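Local coordinates for protein SAP-like pentraxin (Limulus polyphemus, PDB 3FLP) that binds calcium ions as an invertebrate lectin of the pentraxin family and assembles into doubly stacked heptameric rings, at the interface of chains A and B. Numbering follows the deposited sequence. Chains: chain A/B, SAP-like pentraxin.

The interface of chains A and B. Residues chain A 2-4, 7, 197, 209, 211; chain B 4, 7, 197.
The 3-10 helix 4-6 of each chain meets the start of strand 7-11 of the other, across a two-fold axis. The N-terminal loop and strand 207-211 of chain A and the loops carrying A:Met197 and B:Met197 join them. A:Val7 faces B:Ile4: its CG2 methyl, anti to the carbonyl carbon, lies 3.5 Å from the delta-methyl CD1 of B:Ile4. The symmetry repeats this contact, with A:Ile4 CD1 3.5 Å from B:Val7 CG2. In both pairs the side chains cross at a slant. B:Ile4 gets its reach from CG1, which is anti to the backbone N (chi1 -151°), with CD1 extended beyond it (chi2 177°). Its tip also meets the tip of A:Ile211, CD1 to CD1 at 3.8 Å. The same CD1 is also approached by CG1 of A:Val2, a poorly ordered residue, so this contact is less certain. B:Ile4 thus packs against A:Val7 and A:Ile211, with A:Val2 nearby, and has 73 Å² of its surface hidden by chain A. Close to the axis the two methionines approach tip to tip, with 4.0 Å between A:Met197 CE and B:Met197 CE. Both methionine side chains bend at chi2 and chi3, so they are not extended when their CE methyls meet. The B:Met197 methyl CE also lies 3.7 Å from A:Val209 CG1, while the A:Met197 CE packs 4.0 Å from B:Val7 CG2. No nitrogen or oxygen in this patch bonds to one across it. The packing is mainly apolar, although the backbone O of B:Met197 lies 3.2 Å from CD1 of A:Ile211. The patch is part of a symmetric subunit interface, and probably helps hold the two heptameric rings together face to face in the doubly stacked assembly.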
loop_
_atom_site.group_PDB
_atom_site.type_symbol
_atom_site.label_atom_id
_atom_site.label_comp_id
_atom_site.label_asym_id
_atom_site.label_seq_id
_atom_site.Cartn_x
_atom_site.Cartn_y
_atom_site.Cartn_z
ATOM N N VAL A 2 22.672 -11.532 9.429
ATOM C CA VAL A 2 23.998 -10.951 9.611
ATOM C C VAL A 2 24.556 -10.412 8.294
ATOM O O VAL A 2 24.639 -11.132 7.303
ATOM C CB VAL A 2 24.981 -11.996 10.175
ATOM C CG1 VAL A 2 26.301 -11.336 10.527
ATOM C CG2 VAL A 2 24.378 -12.655 11.387
ATOM N N ASP A 3 24.944 -9.141 8.299
ATOM C CA ASP A 3 25.491 -8.485 7.111
ATOM C C ASP A 3 26.980 -8.812 6.948
ATOM O O ASP A 3 27.727 -8.868 7.926
ATOM C CB ASP A 3 25.319 -6.970 7.253
ATOM C CG ASP A 3 25.450 -6.240 5.931
ATOM O OD1 ASP A 3 24.420 -6.045 5.250
ATOM O OD2 ASP A 3 26.586 -5.865 5.569
ATOM N N ILE A 4 27.407 -9.000 5.705
ATOM C CA ILE A 4 28.795 -9.316 5.410
ATOM C C ILE A 4 29.768 -8.230 5.880
ATOM O O ILE A 4 30.944 -8.504 6.130
ATOM C CB ILE A 4 28.986 -9.552 3.903
ATOM C CG1 ILE A 4 29.987 -10.683 3.691
ATOM C CG2 ILE A 4 29.458 -8.265 3.209
ATOM C CD1 ILE A 4 30.043 -11.172 2.261
ATOM N N VAL A 7 31.446 -8.913 9.337
ATOM C CA VAL A 7 32.366 -10.037 9.537
ATOM C C VAL A 7 33.637 -9.409 10.096
ATOM O O VAL A 7 34.017 -8.308 9.694
ATOM C CB VAL A 7 32.692 -10.758 8.198
ATOM C CG1 VAL A 7 33.920 -11.669 8.355
ATOM C CG2 VAL A 7 31.492 -11.578 7.756
ATOM N N MET A 197 35.144 -8.029 2.406
ATOM C CA MET A 197 34.556 -9.313 2.059
ATOM C C MET A 197 34.078 -9.432 0.604
ATOM O O MET A 197 33.425 -10.416 0.245
ATOM C CB MET A 197 33.406 -9.640 3.022
ATOM C CG MET A 197 33.811 -9.678 4.500
ATOM S SD MET A 197 35.213 -10.784 4.861
ATOM C CE MET A 197 34.440 -12.438 4.674
ATOM N N VAL A 209 38.176 -15.903 12.138
ATOM C CA VAL A 209 37.048 -15.321 11.430
ATOM C C VAL A 209 35.814 -15.378 12.339
ATOM O O VAL A 209 35.435 -16.446 12.828
ATOM C CB VAL A 209 36.737 -16.083 10.119
ATOM C CG1 VAL A 209 35.535 -15.442 9.425
ATOM C CG2 VAL A 209 37.959 -16.075 9.196
ATOM N N ILE A 211 32.315 -12.567 13.987
ATOM C CA ILE A 211 31.371 -11.480 13.760
ATOM C C ILE A 211 31.628 -10.305 14.700
ATOM O O ILE A 211 31.869 -10.485 15.896
ATOM C CB ILE A 211 29.914 -11.971 13.972
ATOM C CG1 ILE A 211 29.562 -13.035 12.924
ATOM C CG2 ILE A 211 28.936 -10.791 13.888
ATOM C CD1 ILE A 211 29.529 -12.504 11.488
ATOM N N ILE B 4 26.125 -13.088 3.597
ATOM C CA ILE B 4 27.191 -13.781 4.296
ATOM C C ILE B 4 27.227 -15.288 4.002
ATOM O O ILE B 4 28.270 -15.931 4.132
ATOM C CB ILE B 4 27.054 -13.537 5.811
ATOM C CG1 ILE B 4 28.427 -13.596 6.471
ATOM C CG2 ILE B 4 26.087 -14.559 6.429
ATOM C CD1 ILE B 4 28.392 -13.289 7.951
ATOM N N VAL B 7 29.795 -16.328 1.253
ATOM C CA VAL B 7 31.235 -16.176 1.456
ATOM C C VAL B 7 31.825 -17.564 1.198
ATOM O O VAL B 7 31.234 -18.578 1.567
ATOM C CB VAL B 7 31.572 -15.762 2.923
ATOM C CG1 VAL B 7 33.047 -16.031 3.233
ATOM C CG2 VAL B 7 31.255 -14.284 3.133
ATOM N N MET B 197 29.732 -18.727 8.791
ATOM C CA MET B 197 30.115 -17.354 9.116
ATOM C C MET B 197 29.475 -16.790 10.383
ATOM O O MET B 197 29.607 -15.604 10.662
ATOM C CB MET B 197 29.813 -16.417 7.939
ATOM C CG MET B 197 30.499 -16.811 6.635
ATOM S SD MET B 197 32.286 -17.060 6.809
ATOM C CE MET B 197 32.869 -15.353 6.828
#